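Local coordinates for protein enolase from the environmental genome shotgun sequencing of the Sargasso Sea (PDB 2QGY) that is of unknown function but probably acts, like other enolase-superfamily enzymes, on a carboxylate substrate by magnesium-assisted proton abstraction next to the carboxylate, at residues L16-T21 / G62-I67; N32-I37 / E52-N57; L80-F85 / A107-L112. All blocks are in the same frame, centred on the assembly; numbering follows the deposited sequence.

Contact 1: L16-T21 / G62-I67; sequences LKIWIT and GIAIII
Ile18 and Ala64 lie at the middle of an apolar contact between strand 16-21 and helix 62-67, which run nearly antiparallel (173°) with their axes 9.8 Å apart at closest approach. The touching side chains are all aliphatic, and no hydrogen bond links the segments. Ile18 uses both branches. Its CG2 rests on Ala64 CB at 3.9 Å, while CG1 lies anti to the carbonyl carbon (chi1 -58°). Ile18 CD1, on an extended chi2 of 175°, comes 3.3 Å from Ala64 O. The same methyl touches Ile67 CG2 at 3.9 Å. Alanine suits its place because a bare methyl lets the strand come close; that same CB also receives Ile20 CD1, at 4.1 Å. One helical turn later, Ile67 offers CG2 to the CD2 methyl of Leu16 at 4.1 Å, the two side chains crossing at about a right angle. Ile67 also reaches Ile39 of the adjoining strand and Ile108 of helix 99-120, so its branched side chain fills a junction of three elements. Trp19 turns away from the helix, its NE1 hydrogen-bonded to Ser370. Such helix packing on one face of an antiparallel sheet is part of the alpha+beta capping domain of the enolase superfamily.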
ATOM      1  N   LEU A  16     -19.822  13.456  -7.703  1.00 20.26           N
ATOM      2  CA  LEU A  16     -18.583  12.805  -8.143  1.00 19.53           C
ATOM      3  C   LEU A  16     -18.818  12.132  -9.474  1.00 19.46           C
ATOM      4  O   LEU A  16     -19.800  11.416  -9.646  1.00 19.14           O
ATOM      5  CB  LEU A  16     -18.098  11.779  -7.105  1.00 19.27           C
ATOM      6  CG  LEU A  16     -16.870  10.884  -7.446  1.00 18.92           C
ATOM      7  CD1 LEU A  16     -15.589  11.681  -7.537  1.00 19.06           C
ATOM      8  CD2 LEU A  16     -16.730   9.767  -6.398  1.00 20.61           C
ATOM      9  N   LYS A  17     -17.878  12.335 -10.395  1.00 19.74           N
ATOM     10  CA  LYS A  17     -17.777  11.514 -11.588  1.00 19.45           C
ATOM     11  C   LYS A  17     -16.366  10.925 -11.682  1.00 18.23           C
ATOM     12  O   LYS A  17     -15.371  11.614 -11.414  1.00 17.37           O
ATOM     13  CB  LYS A  17     -18.021  12.382 -12.814  1.00 20.79           C
ATOM     14  CG  LYS A  17     -18.085  11.615 -14.157  1.00 26.56           C
ATOM     15  CD  LYS A  17     -19.138  10.507 -14.190  1.00 33.04           C
ATOM     16  CE  LYS A  17     -19.172   9.776 -15.545  1.00 31.57           C
ATOM     17  NZ  LYS A  17     -20.015  10.522 -16.548  1.00 34.88           N
ATOM     18  N   ILE A  18     -16.312   9.670 -12.089  1.00 16.58           N
ATOM     19  CA  ILE A  18     -15.035   8.974 -12.310  1.00 16.38           C
ATOM     20  C   ILE A  18     -15.102   8.325 -13.686  1.00 16.74           C
ATOM     21  O   ILE A  18     -16.122   7.699 -14.026  1.00 16.64           O
ATOM     22  CB  ILE A  18     -14.781   7.875 -11.240  1.00 16.49           C
ATOM     23  CG1 ILE A  18     -14.790   8.451  -9.839  1.00 15.04           C
ATOM     24  CG2 ILE A  18     -13.406   7.112 -11.527  1.00 15.27           C
ATOM     25  CD1 ILE A  18     -14.673   7.390  -8.710  1.00 17.23           C
ATOM     26  N   TRP A  19     -14.025   8.463 -14.466  1.00 16.30           N
ATOM     27  CA  TRP A  19     -13.865   7.695 -15.700  1.00 16.63           C
ATOM     28  C   TRP A  19     -12.631   6.848 -15.540  1.00 16.98           C
ATOM     29  O   TRP A  19     -11.625   7.333 -15.014  1.00 16.05           O
ATOM     30  CB  TRP A  19     -13.593   8.618 -16.885  1.00 18.41           C
ATOM     31  CG  TRP A  19     -14.686   9.554 -17.264  1.00 19.87           C
ATOM     32  CD1 TRP A  19     -15.579   9.381 -18.278  1.00 22.30           C
ATOM     33  CD2 TRP A  19     -14.963  10.846 -16.696  1.00 20.94           C
ATOM     34  NE1 TRP A  19     -16.423  10.468 -18.364  1.00 22.09           N
ATOM     35  CE2 TRP A  19     -16.069  11.381 -17.405  1.00 22.00           C
ATOM     36  CE3 TRP A  19     -14.389  11.604 -15.658  1.00 19.92           C
ATOM     37  CZ2 TRP A  19     -16.613  12.635 -17.109  1.00 20.76           C
ATOM     38  CZ3 TRP A  19     -14.949  12.855 -15.348  1.00 21.66           C
ATOM     39  CH2 TRP A  19     -16.028  13.361 -16.093  1.00 21.95           C
ATOM     40  N   ILE A  20     -12.708   5.592 -15.988  1.00 15.90           N
ATOM     41  CA  ILE A  20     -11.495   4.800 -16.197  1.00 16.78           C
ATOM     42  C   ILE A  20     -11.355   4.559 -17.692  1.00 16.68           C
ATOM     43  O   ILE A  20     -12.220   3.913 -18.312  1.00 15.30           O
ATOM     44  CB  ILE A  20     -11.599   3.445 -15.470  1.00 16.73           C
ATOM     45  CG1 ILE A  20     -11.841   3.672 -13.969  1.00 18.02           C
ATOM     46  CG2 ILE A  20     -10.367   2.553 -15.809  1.00 16.44           C
ATOM     47  CD1 ILE A  20     -11.968   2.358 -13.166  1.00 17.76           C
ATOM     48  N   THR A  21     -10.304   5.107 -18.295  1.00 17.59           N
ATOM     49  CA  THR A  21     -10.159   4.983 -19.738  1.00 18.40           C
ATOM     50  C   THR A  21      -9.784   3.538 -20.130  1.00 19.21           C
ATOM     51  O   THR A  21      -9.125   2.825 -19.373  1.00 19.34           O
ATOM     52  CB  THR A  21      -9.185   6.027 -20.348  1.00 18.75           C
ATOM     53  OG1 THR A  21      -7.858   5.864 -19.799  1.00 20.35           O
ATOM     54  CG2 THR A  21      -9.682   7.452 -20.031  1.00 18.66           C
ATOM     55  N   GLY A  62     -10.984  -0.974  -8.203  1.00 17.61           N
ATOM     56  CA  GLY A  62     -10.799  -0.944  -6.750  1.00 16.06           C
ATOM     57  C   GLY A  62     -10.462   0.458  -6.270  1.00 16.40           C
ATOM     58  O   GLY A  62     -11.042   0.948  -5.303  1.00 16.10           O
ATOM     59  N   ILE A  63      -9.557   1.122  -6.983  1.00 15.38           N
ATOM     60  CA  ILE A  63      -9.184   2.491  -6.646  1.00 15.60           C
ATOM     61  C   ILE A  63     -10.416   3.414  -6.766  1.00 15.64           C
ATOM     62  O   ILE A  63     -10.705   4.232  -5.861  1.00 14.88           O
ATOM     63  CB  ILE A  63      -7.994   2.954  -7.509  1.00 14.62           C
ATOM     64  CG1 ILE A  63      -6.704   2.170  -7.124  1.00 14.97           C
ATOM     65  CG2 ILE A  63      -7.768   4.476  -7.395  1.00 16.94           C
ATOM     66  CD1 ILE A  63      -5.618   2.310  -8.163  1.00 17.51           C
ATOM     67  N   ALA A  64     -11.144   3.276  -7.870  1.00 15.57           N
ATOM     68  CA  ALA A  64     -12.346   4.106  -8.092  1.00 16.30           C
ATOM     69  C   ALA A  64     -13.404   3.938  -6.992  1.00 16.99           C
ATOM     70  O   ALA A  64     -14.054   4.913  -6.574  1.00 17.70           O
ATOM     71  CB  ALA A  64     -12.938   3.792  -9.450  1.00 14.88           C
ATOM     72  N   ILE A  65     -13.616   2.696  -6.569  1.00 17.81           N
ATOM     73  CA  ILE A  65     -14.548   2.408  -5.494  1.00 19.27           C
ATOM     74  C   ILE A  65     -14.133   3.039  -4.163  1.00 18.64           C
ATOM     75  O   ILE A  65     -14.972   3.587  -3.434  1.00 18.42           O
ATOM     76  CB  ILE A  65     -14.801   0.879  -5.380  1.00 19.47           C
ATOM     77  CG1 ILE A  65     -15.549   0.368  -6.623  1.00 21.77           C
ATOM     78  CG2 ILE A  65     -15.504   0.515  -4.053  1.00 21.35           C
ATOM     79  CD1 ILE A  65     -16.846   1.097  -6.954  1.00 28.21           C
ATOM     80  N   ILE A  66     -12.836   3.016  -3.880  1.00 17.41           N
ATOM     81  CA  ILE A  66     -12.284   3.714  -2.725  1.00 16.60           C
ATOM     82  C   ILE A  66     -12.482   5.227  -2.821  1.00 16.29           C
ATOM     83  O   ILE A  66     -12.943   5.845  -1.860  1.00 16.66           O
ATOM     84  CB  ILE A  66     -10.788   3.351  -2.502  1.00 17.13           C
ATOM     85  CG1 ILE A  66     -10.674   1.879  -2.094  1.00 18.18           C
ATOM     86  CG2 ILE A  66     -10.174   4.252  -1.414  1.00 17.20           C
ATOM     87  CD1 ILE A  66      -9.196   1.398  -2.168  1.00 17.22           C
ATOM     88  N   ILE A  67     -12.164   5.826  -3.971  1.00 15.08           N
ATOM     89  CA  ILE A  67     -12.475   7.233  -4.162  1.00 16.03           C
ATOM     90  C   ILE A  67     -13.957   7.498  -3.889  1.00 17.07           C
ATOM     91  O   ILE A  67     -14.297   8.473  -3.212  1.00 17.49           O
ATOM     92  CB  ILE A  67     -12.155   7.706  -5.628  1.00 15.75           C
ATOM     93  CG1 ILE A  67     -10.641   7.656  -5.865  1.00 13.92           C
ATOM     94  CG2 ILE A  67     -12.696   9.139  -5.887  1.00 15.85           C
ATOM     95  CD1 ILE A  67     -10.234   7.804  -7.345  1.00 15.49           C
TER

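Contact 2: N32-I37 / E52-N57; sequences NTKKFI and EAFSIN
Two loops of the N-terminal capping domain, one leading into strand 37-43 and the other following strand 48-53, meet at its active-site end, where Lys34 and Ile37 come against Glu52, Ala53 and Ser55. Ala53 N donates to Ile37 O at 3.0 Å, and the small CB of Ala53 packs against CG2 of Ile37. Past Ala53, side chains and waters make the bonds between the segments. Lys34 NZ gives a hydrogen bond to Ser55 O at 2.8 Å, tilted 21° from the carbonyl plane; a long, flexible side chain, bent at chi3 (-51°), suits this reach. The same ammonium binds Trp304 O and a water that also accepts from Ser55 N, and it lies 3.3 Å from Phe54 CE1. Ser55 OG, placed between its own backbone N and carbonyl carbon (chi1 68°), lies 2.4 Å from Lys35 O, so close that the modelled distance is doubtful, though the direction fits donation from the hydroxyl. Ile37 CD1 covers Ser55 CB at 3.5 Å. A second water accepts from Ile37 N and has both Glu52 OE2 and Ala53 O within donating distance. The other carboxylate oxygen, OE1, is bound by Ser306 and Ser310 from the barrel domain, so Glu52 spans both domains. With the side chain of Phe54 about 9 Å from the bound magnesium ion, the arrangement is consistent with the capping-domain loops that close over the barrel's active site in this superfamily.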
ATOM      1  N   ASN A  32       0.516   0.739 -26.011  1.00 21.05           N
ATOM      2  CA  ASN A  32      -0.861   0.881 -25.521  1.00 21.23           C
ATOM      3  C   ASN A  32      -0.771   1.900 -24.399  1.00 21.05           C
ATOM      4  O   ASN A  32       0.202   1.903 -23.626  1.00 21.86           O
ATOM      5  CB  ASN A  32      -1.433  -0.441 -24.986  1.00 20.84           C
ATOM      6  CG  ASN A  32      -1.372  -1.577 -26.012  1.00 23.66           C
ATOM      7  OD1 ASN A  32      -1.884  -1.456 -27.118  1.00 26.32           O
ATOM      8  ND2 ASN A  32      -0.736  -2.693 -25.630  1.00 23.49           N
ATOM      9  N   THR A  33      -1.725   2.813 -24.344  1.00 19.42           N
ATOM     10  CA  THR A  33      -1.867   3.665 -23.171  1.00 19.32           C
ATOM     11  C   THR A  33      -2.363   2.806 -22.020  1.00 19.20           C
ATOM     12  O   THR A  33      -3.100   1.846 -22.226  1.00 18.72           O
ATOM     13  CB  THR A  33      -2.861   4.794 -23.427  1.00 19.84           C
ATOM     14  OG1 THR A  33      -4.144   4.211 -23.694  1.00 20.97           O
ATOM     15  CG2 THR A  33      -2.376   5.618 -24.625  1.00 20.00           C
ATOM     16  N   LYS A  34      -1.934   3.124 -20.797  1.00 18.76           N
ATOM     17  CA  LYS A  34      -2.485   2.422 -19.637  1.00 18.56           C
ATOM     18  C   LYS A  34      -3.900   2.957 -19.437  1.00 18.06           C
ATOM     19  O   LYS A  34      -4.251   3.995 -20.008  1.00 18.68           O
ATOM     20  CB  LYS A  34      -1.619   2.681 -18.382  1.00 18.16           C
ATOM     21  CG  LYS A  34      -1.407   4.139 -18.093  1.00 18.34           C
ATOM     22  CD  LYS A  34      -0.516   4.472 -16.854  1.00 19.47           C
ATOM     23  CE  LYS A  34      -0.979   3.725 -15.622  1.00 19.28           C
ATOM     24  NZ  LYS A  34      -0.511   4.335 -14.339  1.00 16.11           N
ATOM     25  N   LYS A  35      -4.705   2.269 -18.635  1.00 17.54           N
ATOM     26  CA  LYS A  35      -6.006   2.803 -18.223  1.00 16.82           C
ATOM     27  C   LYS A  35      -5.755   3.980 -17.253  1.00 18.02           C
ATOM     28  O   LYS A  35      -4.930   3.868 -16.319  1.00 18.20           O
ATOM     29  CB  LYS A  35      -6.856   1.728 -17.549  1.00 16.80           C
ATOM     30  CG  LYS A  35      -7.066   0.484 -18.399  1.00 18.57           C
ATOM     31  CD  LYS A  35      -8.150  -0.417 -17.805  1.00 19.46           C
ATOM     32  CE  LYS A  35      -8.433  -1.656 -18.677  1.00 20.99           C
ATOM     33  NZ  LYS A  35      -7.240  -2.523 -18.854  1.00 23.90           N
ATOM     34  N   PHE A  36      -6.408   5.122 -17.488  1.00 16.44           N
ATOM     35  CA  PHE A  36      -6.284   6.268 -16.575  1.00 16.45           C
ATOM     36  C   PHE A  36      -7.555   6.360 -15.719  1.00 16.84           C
ATOM     37  O   PHE A  36      -8.608   5.904 -16.144  1.00 16.86           O
ATOM     38  CB  PHE A  36      -6.091   7.561 -17.384  1.00 15.69           C
ATOM     39  CG  PHE A  36      -4.953   7.495 -18.380  1.00 18.87           C
ATOM     40  CD1 PHE A  36      -3.663   7.203 -17.960  1.00 16.79           C
ATOM     41  CD2 PHE A  36      -5.171   7.755 -19.731  1.00 20.06           C
ATOM     42  CE1 PHE A  36      -2.590   7.191 -18.884  1.00 20.15           C
ATOM     43  CE2 PHE A  36      -4.128   7.740 -20.643  1.00 21.33           C
ATOM     44  CZ  PHE A  36      -2.836   7.449 -20.225  1.00 19.23           C
ATOM     45  N   ILE A  37      -7.430   6.961 -14.539  1.00 15.94           N
ATOM     46  CA  ILE A  37      -8.536   7.169 -13.620  1.00 15.63           C
ATOM     47  C   ILE A  37      -8.592   8.669 -13.399  1.00 15.21           C
ATOM     48  O   ILE A  37      -7.750   9.230 -12.723  1.00 14.02           O
ATOM     49  CB  ILE A  37      -8.289   6.456 -12.271  1.00 15.18           C
ATOM     50  CG1 ILE A  37      -8.037   4.955 -12.511  1.00 14.92           C
ATOM     51  CG2 ILE A  37      -9.443   6.769 -11.276  1.00 14.08           C
ATOM     52  CD1 ILE A  37      -7.526   4.178 -11.244  1.00 15.51           C
ATOM     53  N   GLU A  52      -6.795  13.122 -10.715  1.00 15.79           N
ATOM     54  CA  GLU A  52      -6.384  11.930 -11.432  1.00 15.38           C
ATOM     55  C   GLU A  52      -5.628  11.065 -10.434  1.00 15.02           C
ATOM     56  O   GLU A  52      -4.861  11.596  -9.644  1.00 14.87           O
ATOM     57  CB  GLU A  52      -5.479  12.288 -12.612  1.00 15.60           C
ATOM     58  CG  GLU A  52      -5.080  11.038 -13.436  1.00 14.18           C
ATOM     59  CD  GLU A  52      -4.544  11.296 -14.840  1.00 15.10           C
ATOM     60  OE1 GLU A  52      -4.486  12.466 -15.333  1.00 14.93           O
ATOM     61  OE2 GLU A  52      -4.156  10.283 -15.477  1.00 17.09           O
ATOM     62  N   ALA A  53      -5.924   9.764 -10.413  1.00 14.22           N
ATOM     63  CA  ALA A  53      -5.259   8.794  -9.531  1.00 13.33           C
ATOM     64  C   ALA A  53      -4.242   8.023 -10.342  1.00 14.39           C
ATOM     65  O   ALA A  53      -4.490   7.718 -11.522  1.00 15.58           O
ATOM     66  CB  ALA A  53      -6.270   7.778  -8.966  1.00 13.15           C
ATOM     67  N   PHE A  54      -3.120   7.693  -9.705  1.00 13.23           N
ATOM     68  CA  PHE A  54      -2.155   6.834 -10.364  1.00 14.70           C
ATOM     69  C   PHE A  54      -2.759   5.429 -10.485  1.00 14.97           C
ATOM     70  O   PHE A  54      -3.033   4.781  -9.491  1.00 14.64           O
ATOM     71  CB  PHE A  54      -0.817   6.829  -9.632  1.00 14.40           C
ATOM     72  CG  PHE A  54       0.119   5.827 -10.189  1.00 14.82           C
ATOM     73  CD1 PHE A  54       0.752   6.076 -11.388  1.00 16.49           C
ATOM     74  CD2 PHE A  54       0.290   4.615  -9.564  1.00 17.88           C
ATOM     75  CE1 PHE A  54       1.613   5.148 -11.946  1.00 16.66           C
ATOM     76  CE2 PHE A  54       1.158   3.635 -10.124  1.00 17.46           C
ATOM     77  CZ  PHE A  54       1.799   3.914 -11.316  1.00 17.99           C
ATOM     78  N   SER A  55      -2.978   4.966 -11.704  1.00 16.06           N
ATOM     79  CA  SER A  55      -3.711   3.698 -11.889  1.00 17.37           C
ATOM     80  C   SER A  55      -2.779   2.505 -11.951  1.00 17.64           C
ATOM     81  O   SER A  55      -1.641   2.622 -12.399  1.00 18.29           O
ATOM     82  CB  SER A  55      -4.591   3.737 -13.146  1.00 18.98           C
ATOM     83  OG  SER A  55      -3.769   3.767 -14.275  1.00 24.27           O
ATOM     84  N   ILE A  56      -3.269   1.351 -11.495  1.00 17.08           N
ATOM     85  CA  ILE A  56      -2.426   0.158 -11.320  1.00 17.92           C
ATOM     86  C   ILE A  56      -3.221  -0.989 -11.899  1.00 17.58           C
ATOM     87  O   ILE A  56      -4.419  -1.094 -11.642  1.00 16.44           O
ATOM     88  CB  ILE A  56      -2.056  -0.114  -9.843  1.00 17.33           C
ATOM     89  CG1 ILE A  56      -1.538   1.158  -9.159  1.00 19.39           C
ATOM     90  CG2 ILE A  56      -0.961  -1.200  -9.777  1.00 17.63           C
ATOM     91  CD1 ILE A  56      -1.380   1.055  -7.605  1.00 19.84           C
ATOM     92  N   ASN A  57      -2.561  -1.791 -12.732  1.00 18.01           N
ATOM     93  CA  ASN A  57      -3.229  -2.875 -13.474  1.00 19.26           C
ATOM     94  C   ASN A  57      -4.009  -3.785 -12.524  1.00 19.21           C
ATOM     95  O   ASN A  57      -3.490  -4.184 -11.484  1.00 18.74           O
ATOM     96  CB  ASN A  57      -2.185  -3.659 -14.294  1.00 20.61           C
ATOM     97  CG  ASN A  57      -2.795  -4.525 -15.402  1.00 23.28           C
ATOM     98  OD1 ASN A  57      -2.119  -5.431 -15.913  1.00 32.40           O
ATOM     99  ND2 ASN A  57      -4.052  -4.279 -15.763  1.00 26.11           N
TER
HETATM  100  O   HOH W   1      -2.253   6.573 -14.055  1.00 14.76           O
HETATM  101  O   HOH W   2      -4.539   7.721 -14.234  1.00 16.21           O

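Contact 3: L80-F85 / A107-L112; sequences LSIKSF and AIEIAL
Helix-to-helix packing joins the first turn of helix 82-93, with Leu80 just before it, to the middle of helix 99-120 in the helical part of the capping domain. Phe85 is the broad element: its CG, anti to the backbone N (chi1 169°), directs the ring at the second helix. There its CE1 meets Ile108 CG2 at 3.6 Å and CE2 meets Glu109 CB at 3.7 Å, while Leu112 CD1 approaches Phe85 CB, also at 3.6 Å. Leucine suits its place because the fork of Leu112 sends CD1 to Phe85 and CD2 to Leu80, the latter a loose 4.5 Å from Leu80 CD2. Leu112 CB lies 4.0 Å from Ile82 CG1. Ile82 turns its other branch, CG2, to the CG methylene of Glu109. A capping box fixes the start of helix 82-93. Ser84 N donates to Ser81 OG at 3.0 Å, and Ser81 N returns a bond to Ser84 OG at 2.9 Å; short hydroxyls can reach these amides. Glu109 lends only its methylenes here, its OE2 being bound by Trp113 NE1 and Ile283 N. The chemistry implies apolar packing, with Glu109 OE2 supplied with donors and the Ser81 and Ser84 amides paired.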
ATOM      1  N   LEU A  80     -15.584  21.925   4.680  1.00 32.31           N
ATOM      2  CA  LEU A  80     -14.463  21.193   4.065  1.00 29.85           C
ATOM      3  C   LEU A  80     -13.393  22.108   3.453  1.00 29.05           C
ATOM      4  O   LEU A  80     -13.702  23.119   2.815  1.00 28.49           O
ATOM      5  CB  LEU A  80     -14.992  20.219   3.006  1.00 29.17           C
ATOM      6  CG  LEU A  80     -14.021  19.203   2.391  1.00 29.62           C
ATOM      7  CD1 LEU A  80     -13.516  18.201   3.438  1.00 28.47           C
ATOM      8  CD2 LEU A  80     -14.704  18.478   1.228  1.00 29.42           C
ATOM      9  N   SER A  81     -12.134  21.736   3.665  1.00 27.43           N
ATOM     10  CA  SER A  81     -10.996  22.370   3.026  1.00 26.50           C
ATOM     11  C   SER A  81      -9.964  21.292   2.692  1.00 25.59           C
ATOM     12  O   SER A  81     -10.119  20.141   3.101  1.00 24.76           O
ATOM     13  CB  SER A  81     -10.375  23.402   3.963  1.00 26.77           C
ATOM     14  OG  SER A  81      -9.759  22.769   5.086  1.00 27.76           O
ATOM     15  N   ILE A  82      -8.931  21.670   1.943  1.00 24.65           N
ATOM     16  CA  ILE A  82      -7.807  20.759   1.650  1.00 23.42           C
ATOM     17  C   ILE A  82      -7.254  20.235   2.969  1.00 23.49           C
ATOM     18  O   ILE A  82      -7.096  19.025   3.148  1.00 23.04           O
ATOM     19  CB  ILE A  82      -6.699  21.446   0.849  1.00 22.62           C
ATOM     20  CG1 ILE A  82      -7.207  21.833  -0.536  1.00 22.32           C
ATOM     21  CG2 ILE A  82      -5.463  20.503   0.669  1.00 22.10           C
ATOM     22  CD1 ILE A  82      -6.410  22.988  -1.127  1.00 24.34           C
ATOM     23  N   LYS A  83      -7.016  21.152   3.906  1.00 23.43           N
ATOM     24  CA  LYS A  83      -6.511  20.798   5.242  1.00 24.00           C
ATOM     25  C   LYS A  83      -7.439  19.877   6.018  1.00 23.52           C
ATOM     26  O   LYS A  83      -6.976  18.880   6.569  1.00 23.13           O
ATOM     27  CB  LYS A  83      -6.203  22.048   6.073  1.00 24.83           C
ATOM     28  CG  LYS A  83      -5.599  21.737   7.442  1.00 29.37           C
ATOM     29  CD  LYS A  83      -4.839  22.929   8.010  1.00 35.20           C
ATOM     30  CE  LYS A  83      -4.606  22.774   9.520  1.00 38.09           C
ATOM     31  NZ  LYS A  83      -4.086  24.032  10.133  1.00 41.04           N
ATOM     32  N   SER A  84      -8.738  20.183   6.088  1.00 23.12           N
ATOM     33  CA  SER A  84      -9.608  19.314   6.872  1.00 22.59           C
ATOM     34  C   SER A  84      -9.774  17.959   6.169  1.00 21.96           C
ATOM     35  O   SER A  84      -9.928  16.925   6.828  1.00 21.32           O
ATOM     36  CB  SER A  84     -10.964  19.969   7.233  1.00 24.03           C
ATOM     37  OG  SER A  84     -11.758  20.190   6.094  1.00 24.04           O
ATOM     38  N   PHE A  85      -9.735  17.968   4.838  1.00 21.77           N
ATOM     39  CA  PHE A  85      -9.713  16.711   4.079  1.00 20.52           C
ATOM     40  C   PHE A  85      -8.482  15.879   4.500  1.00 20.30           C
ATOM     41  O   PHE A  85      -8.603  14.711   4.863  1.00 20.52           O
ATOM     42  CB  PHE A  85      -9.659  16.961   2.570  1.00 21.42           C
ATOM     43  CG  PHE A  85      -9.367  15.708   1.769  1.00 20.53           C
ATOM     44  CD1 PHE A  85     -10.328  14.697   1.671  1.00 21.58           C
ATOM     45  CD2 PHE A  85      -8.141  15.524   1.147  1.00 22.95           C
ATOM     46  CE1 PHE A  85     -10.074  13.516   0.957  1.00 22.47           C
ATOM     47  CE2 PHE A  85      -7.894  14.339   0.422  1.00 19.47           C
ATOM     48  CZ  PHE A  85      -8.855  13.352   0.333  1.00 21.20           C
ATOM     49  N   ALA A 107      -6.163  11.648  -5.965  1.00 14.10           N
ATOM     50  CA  ALA A 107      -7.095  12.131  -6.966  1.00 14.07           C
ATOM     51  C   ALA A 107      -8.031  13.161  -6.296  1.00 14.48           C
ATOM     52  O   ALA A 107      -8.282  14.210  -6.868  1.00 14.59           O
ATOM     53  CB  ALA A 107      -7.880  10.997  -7.585  1.00 13.99           C
ATOM     54  N   ILE A 108      -8.513  12.850  -5.100  1.00 13.79           N
ATOM     55  CA  ILE A 108      -9.479  13.724  -4.425  1.00 14.64           C
ATOM     56  C   ILE A 108      -8.739  15.001  -4.009  1.00 15.10           C
ATOM     57  O   ILE A 108      -9.215  16.106  -4.281  1.00 16.35           O
ATOM     58  CB  ILE A 108     -10.123  13.068  -3.203  1.00 13.91           C
ATOM     59  CG1 ILE A 108     -11.000  11.879  -3.612  1.00 15.03           C
ATOM     60  CG2 ILE A 108     -10.979  14.117  -2.435  1.00 17.07           C
ATOM     61  CD1 ILE A 108     -11.401  10.962  -2.402  1.00 15.72           C
ATOM     62  N   GLU A 109      -7.543  14.866  -3.417  1.00 14.84           N
ATOM     63  CA  GLU A 109      -6.867  16.085  -2.961  1.00 15.13           C
ATOM     64  C   GLU A 109      -6.540  17.006  -4.118  1.00 15.46           C
ATOM     65  O   GLU A 109      -6.663  18.236  -3.997  1.00 15.81           O
ATOM     66  CB  GLU A 109      -5.611  15.798  -2.130  1.00 14.91           C
ATOM     67  CG  GLU A 109      -5.188  17.009  -1.290  1.00 18.22           C
ATOM     68  CD  GLU A 109      -3.797  16.860  -0.709  1.00 19.08           C
ATOM     69  OE1 GLU A 109      -3.581  15.999   0.181  1.00 18.46           O
ATOM     70  OE2 GLU A 109      -2.940  17.635  -1.155  1.00 16.89           O
ATOM     71  N   ILE A 110      -6.128  16.438  -5.239  1.00 14.17           N
ATOM     72  CA  ILE A 110      -5.784  17.233  -6.416  1.00 14.74           C
ATOM     73  C   ILE A 110      -7.031  17.987  -6.884  1.00 14.84           C
ATOM     74  O   ILE A 110      -6.950  19.167  -7.243  1.00 15.78           O
ATOM     75  CB  ILE A 110      -5.213  16.336  -7.546  1.00 15.10           C
ATOM     76  CG1 ILE A 110      -3.773  15.896  -7.174  1.00 13.86           C
ATOM     77  CG2 ILE A 110      -5.186  17.107  -8.909  1.00 15.76           C
ATOM     78  CD1 ILE A 110      -3.214  14.776  -8.053  1.00 15.56           C
ATOM     79  N   ALA A 111      -8.179  17.321  -6.883  1.00 15.07           N
ATOM     80  CA  ALA A 111      -9.442  18.020  -7.265  1.00 15.74           C
ATOM     81  C   ALA A 111      -9.806  19.178  -6.321  1.00 17.42           C
ATOM     82  O   ALA A 111     -10.344  20.209  -6.767  1.00 17.60           O
ATOM     83  CB  ALA A 111     -10.597  17.055  -7.367  1.00 15.34           C
ATOM     84  N   LEU A 112      -9.553  18.988  -5.024  1.00 17.24           N
ATOM     85  CA  LEU A 112      -9.815  20.047  -4.041  1.00 17.85           C
ATOM     86  C   LEU A 112      -8.871  21.246  -4.252  1.00 18.60           C
ATOM     87  O   LEU A 112      -9.263  22.412  -4.062  1.00 18.94           O
ATOM     88  CB  LEU A 112      -9.751  19.500  -2.612  1.00 17.94           C
ATOM     89  CG  LEU A 112     -10.743  18.398  -2.189  1.00 19.46           C
ATOM     90  CD1 LEU A 112     -10.590  18.037  -0.743  1.00 20.13           C
ATOM     91  CD2 LEU A 112     -12.247  18.735  -2.500  1.00 20.43           C
TER

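In the fold
All three contacts belong to the N-terminal capping domain. Contact 2 lies within the chain between the two segments of contact 1, and contact 3 comes after both. Contacts 1 and 2, with centres about 11 Å apart, share the four-stranded antiparallel sheet and meet where Thr21 approaches Phe36. Contact 3 has its centre about 16 Å from that of contact 1 and about 21 Å from that of contact 2. Helix 99-120 ties it to both: Ile108 and Ala107 pack on Ile67, and Ala107 also packs on Glu52 and Ala53. Helices 60-74 and 99-120 thus both pack on the sheet and on each other, with helix 82-93 packed on helix 99-120, while contact 2 lies toward the barrel's magnesium site.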